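Local coordinates for protein putative hydrolase (Burkholderia cenocepacia, PDB 4X00) that is probably a hydrolase of the alpha/beta hydrolase fold, thought to act as an aryl esterase, at residues A[49-59]-A[262-273]. Numbering follows the deposited sequence.
Sequences NWSKQLQDPRL and FLEEPERFNRDL. With EDO (1,2-ethanediol), chain H; EDO (1,2-ethanediol), chain F.
The short helix 51-54 and the turns after it lie against the chain at 262-273, closest at K52 and P266, whose CA atoms are 6.4 Å apart. The first helix of 262-273 ends at E265, the N-cap of the next. P266 has no N-H to give F262 O, and side chains of 49-59 bond this carbonyl and that of L263. Q53 NE2 uses both its N-H groups, giving one to F262 O at 3.0 Å and the other to N270 OD1 at 2.9 Å. A bend at chi2 (60°) folds the Q53 amide back between these acceptors. N270 ND2 in turn gives to K52 O and, at 2.8 Å, to the anti lone pair of D56 OD2. Four bonds therefore fix the rotation of two buried amides, whose planes are 77° apart. D56 OD1 accepts from R58 N in an Asx turn. In this alpha/beta hydrolase fold the contact joins the region after strand 36-40 to the C-terminal helix, beside central strand 107-111. F262 lies near, without touching, what is probably a Ser-His-Asp triad. W50 CZ3 sits over one face of the F262 ring, 3.7 Å from CG, while N49 O meets the ring edge. The ring also packs edge-to-face with W111. The extended, partly exposed K52 chain runs past P266 CB and L263 CD2, and its NZ reaches L263 O at 2.8 Å, in the carbonyl plane.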
# COMPACT_ATOMS: atom_id res chain seq x y z
N ASN A 49 5.97 0.93 -7.99
CA ASN A 49 4.84 1.85 -7.97
C ASN A 49 5.19 3.25 -7.49
O ASN A 49 4.49 4.18 -7.83
CB ASN A 49 3.73 1.31 -7.08
CG ASN A 49 3.04 0.13 -7.68
OD1 ASN A 49 3.04 -0.94 -7.07
ND2 ASN A 49 2.43 0.31 -8.82
N TRP A 50 6.26 3.36 -6.69
CA TRP A 50 6.56 4.62 -6.00
C TRP A 50 7.60 5.47 -6.70
O TRP A 50 8.09 6.44 -6.13
CB TRP A 50 7.02 4.31 -4.57
CG TRP A 50 6.00 3.58 -3.76
CD1 TRP A 50 6.08 2.29 -3.29
CD2 TRP A 50 4.73 4.08 -3.34
NE1 TRP A 50 4.95 1.98 -2.59
CE2 TRP A 50 4.11 3.07 -2.58
CE3 TRP A 50 4.07 5.33 -3.48
CZ2 TRP A 50 2.85 3.25 -1.96
CZ3 TRP A 50 2.83 5.50 -2.88
CH2 TRP A 50 2.23 4.47 -2.14
N SER A 51 7.88 5.19 -7.96
CA SER A 51 8.95 5.88 -8.68
C SER A 51 8.80 7.41 -8.72
O SER A 51 9.79 8.14 -8.64
CB SER A 51 9.07 5.37 -10.11
OG SER A 51 7.94 5.75 -10.86
N LYS A 52 7.57 7.91 -8.86
CA LYS A 52 7.41 9.36 -8.96
C LYS A 52 7.59 10.06 -7.62
O LYS A 52 7.78 11.29 -7.57
CB LYS A 52 6.05 9.71 -9.55
CG LYS A 52 5.87 9.17 -10.96
CD LYS A 52 4.66 9.75 -11.60
CE LYS A 52 4.36 9.08 -12.92
NZ LYS A 52 3.10 9.63 -13.46
N GLN A 53 7.51 9.31 -6.53
CA GLN A 53 7.84 9.85 -5.21
C GLN A 53 9.36 9.80 -5.02
O GLN A 53 9.99 10.80 -4.63
CB GLN A 53 7.13 9.08 -4.09
CG GLN A 53 5.62 9.35 -4.02
CD GLN A 53 4.87 8.98 -5.29
OE1 GLN A 53 4.83 7.79 -5.65
NE2 GLN A 53 4.24 9.96 -5.96
N LEU A 54 9.97 8.65 -5.30
CA LEU A 54 11.41 8.52 -5.07
C LEU A 54 12.26 9.42 -5.95
O LEU A 54 13.37 9.79 -5.56
CB LEU A 54 11.86 7.07 -5.31
CG LEU A 54 11.04 6.04 -4.56
CD1 LEU A 54 11.46 4.64 -4.99
CD2 LEU A 54 11.21 6.25 -3.05
N GLN A 55 11.76 9.76 -7.12
CA GLN A 55 12.51 10.61 -8.05
C GLN A 55 12.34 12.11 -7.84
O GLN A 55 13.00 12.89 -8.50
CB GLN A 55 12.12 10.28 -9.49
CG GLN A 55 12.52 8.88 -9.94
CD GLN A 55 11.82 8.45 -11.23
OE1 GLN A 55 11.00 9.19 -11.79
NE2 GLN A 55 12.12 7.24 -11.70
N ASP A 56 11.45 12.52 -6.94
CA ASP A 56 11.16 13.93 -6.75
C ASP A 56 12.23 14.59 -5.88
O ASP A 56 12.37 14.22 -4.73
CB ASP A 56 9.78 14.09 -6.13
CG ASP A 56 9.30 15.54 -6.14
OD1 ASP A 56 10.14 16.44 -6.20
OD2 ASP A 56 8.08 15.78 -6.06
N PRO A 57 12.97 15.57 -6.42
CA PRO A 57 13.99 16.25 -5.62
C PRO A 57 13.42 16.80 -4.31
O PRO A 57 14.14 16.85 -3.29
CB PRO A 57 14.43 17.40 -6.53
CG PRO A 57 14.14 16.96 -7.89
CD PRO A 57 12.94 16.05 -7.82
N ARG A 58 12.15 17.19 -4.33
CA ARG A 58 11.52 17.84 -3.18
C ARG A 58 11.24 16.87 -2.02
O ARG A 58 10.93 17.30 -0.92
CB ARG A 58 10.22 18.52 -3.59
N LEU A 59 11.37 15.57 -2.26
CA LEU A 59 11.22 14.59 -1.20
C LEU A 59 12.56 14.01 -0.74
O LEU A 59 12.57 13.18 0.17
CB LEU A 59 10.32 13.45 -1.65
CG LEU A 59 8.86 13.82 -1.95
CD1 LEU A 59 8.09 12.60 -2.35
CD2 LEU A 59 8.22 14.45 -0.70
N PHE A 262 -1.00 8.76 -6.59
CA PHE A 262 0.43 9.03 -6.49
C PHE A 262 1.12 8.92 -7.86
O PHE A 262 2.20 9.50 -8.07
CB PHE A 262 1.09 8.07 -5.48
CG PHE A 262 0.80 6.61 -5.79
CD1 PHE A 262 -0.37 6.00 -5.35
CD2 PHE A 262 1.70 5.90 -6.60
CE1 PHE A 262 -0.64 4.67 -5.68
CE2 PHE A 262 1.43 4.58 -6.95
CZ PHE A 262 0.25 3.96 -6.49
N LEU A 263 0.49 8.19 -8.80
CA LEU A 263 0.98 8.13 -10.18
C LEU A 263 0.20 9.09 -11.06
O LEU A 263 0.77 9.70 -11.97
CB LEU A 263 0.84 6.69 -10.74
CG LEU A 263 1.99 5.76 -10.29
CD1 LEU A 263 1.59 4.29 -10.53
CD2 LEU A 263 3.30 6.09 -11.01
N GLU A 264 -1.10 9.22 -10.79
CA GLU A 264 -1.97 10.04 -11.67
C GLU A 264 -1.82 11.55 -11.48
O GLU A 264 -1.93 12.32 -12.46
CB GLU A 264 -3.44 9.66 -11.47
CG GLU A 264 -3.71 8.18 -11.85
CD GLU A 264 -5.12 7.75 -11.55
OE1 GLU A 264 -6.05 8.27 -12.19
OE2 GLU A 264 -5.32 6.87 -10.69
N GLU A 265 -1.60 11.97 -10.24
CA GLU A 265 -1.42 13.38 -9.89
C GLU A 265 -0.20 13.49 -8.98
O GLU A 265 -0.32 13.80 -7.78
CB GLU A 265 -2.68 13.94 -9.21
CG GLU A 265 -3.86 14.05 -10.15
CD GLU A 265 -5.06 14.73 -9.52
OE1 GLU A 265 -4.94 15.87 -9.03
OE2 GLU A 265 -6.16 14.13 -9.52
N PRO A 266 0.99 13.20 -9.51
CA PRO A 266 2.16 13.01 -8.64
C PRO A 266 2.63 14.31 -8.00
O PRO A 266 3.11 14.27 -6.87
CB PRO A 266 3.22 12.43 -9.60
CG PRO A 266 2.82 12.95 -10.95
CD PRO A 266 1.30 12.93 -10.94
N GLU A 267 2.52 15.44 -8.70
CA GLU A 267 2.96 16.70 -8.10
C GLU A 267 2.09 17.06 -6.90
O GLU A 267 2.57 17.43 -5.82
CB GLU A 267 2.92 17.81 -9.13
CG GLU A 267 3.81 17.57 -10.34
CD GLU A 267 3.16 16.72 -11.45
OE1 GLU A 267 1.97 16.39 -11.37
OE2 GLU A 267 3.83 16.47 -12.47
N ARG A 268 0.78 16.93 -7.07
CA ARG A 268 -0.15 17.16 -5.98
C ARG A 268 0.07 16.17 -4.83
O ARG A 268 0.14 16.56 -3.66
CB ARG A 268 -1.59 17.08 -6.50
CG ARG A 268 -2.66 17.27 -5.47
CD ARG A 268 -4.02 17.07 -6.12
NE ARG A 268 -5.12 17.28 -5.20
CZ ARG A 268 -6.39 17.09 -5.54
NH1 ARG A 268 -6.70 16.71 -6.80
NH2 ARG A 268 -7.35 17.32 -4.64
N PHE A 269 0.24 14.90 -5.18
CA PHE A 269 0.44 13.89 -4.15
C PHE A 269 1.69 14.17 -3.34
O PHE A 269 1.67 14.08 -2.11
CB PHE A 269 0.52 12.50 -4.79
CG PHE A 269 0.69 11.40 -3.77
CD1 PHE A 269 -0.42 10.86 -3.15
CD2 PHE A 269 1.95 10.99 -3.39
CE1 PHE A 269 -0.28 9.88 -2.17
CE2 PHE A 269 2.10 10.00 -2.41
CZ PHE A 269 0.99 9.49 -1.79
N ASN A 270 2.79 14.51 -4.02
CA ASN A 270 4.05 14.72 -3.31
C ASN A 270 3.98 15.95 -2.44
O ASN A 270 4.62 16.00 -1.37
CB ASN A 270 5.20 14.83 -4.30
CG ASN A 270 5.47 13.52 -5.01
OD1 ASN A 270 4.91 12.48 -4.64
ND2 ASN A 270 6.37 13.56 -5.99
N ARG A 271 3.26 16.97 -2.90
CA ARG A 271 2.99 18.15 -2.07
C ARG A 271 2.20 17.76 -0.81
O ARG A 271 2.58 18.10 0.31
CB ARG A 271 2.21 19.18 -2.90
CG ARG A 271 2.02 20.51 -2.16
CD ARG A 271 0.87 21.33 -2.79
NE ARG A 271 -0.42 20.73 -2.46
CZ ARG A 271 -1.46 20.62 -3.29
NH1 ARG A 271 -1.41 21.12 -4.52
NH2 ARG A 271 -2.57 20.01 -2.89
N ASP A 272 1.09 17.03 -1.00
CA ASP A 272 0.30 16.60 0.16
C ASP A 272 1.11 15.73 1.11
O ASP A 272 0.98 15.86 2.33
CB ASP A 272 -0.94 15.85 -0.33
CG ASP A 272 -2.02 16.75 -0.88
OD1 ASP A 272 -2.02 17.99 -0.64
OD2 ASP A 272 -2.92 16.21 -1.55
N LEU A 273 1.93 14.84 0.57
CA LEU A 273 2.71 13.94 1.42
C LEU A 273 3.74 14.72 2.21
O LEU A 273 3.85 14.55 3.45
CB LEU A 273 3.39 12.86 0.56
CG LEU A 273 4.34 11.95 1.35
CD1 LEU A 273 3.60 11.23 2.52
CD2 LEU A 273 4.98 10.92 0.41
C1 EDO H . -7.00 18.46 -1.81
O1 EDO H . -6.92 19.57 -2.73
C2 EDO H . -5.63 17.94 -1.40
O2 EDO H . -4.74 17.85 -2.51
C1 EDO F . 5.78 3.58 -12.21
O1 EDO F . 6.19 4.85 -12.73
C2 EDO F . 6.72 2.51 -12.75
O2 EDO F . 8.00 2.60 -12.11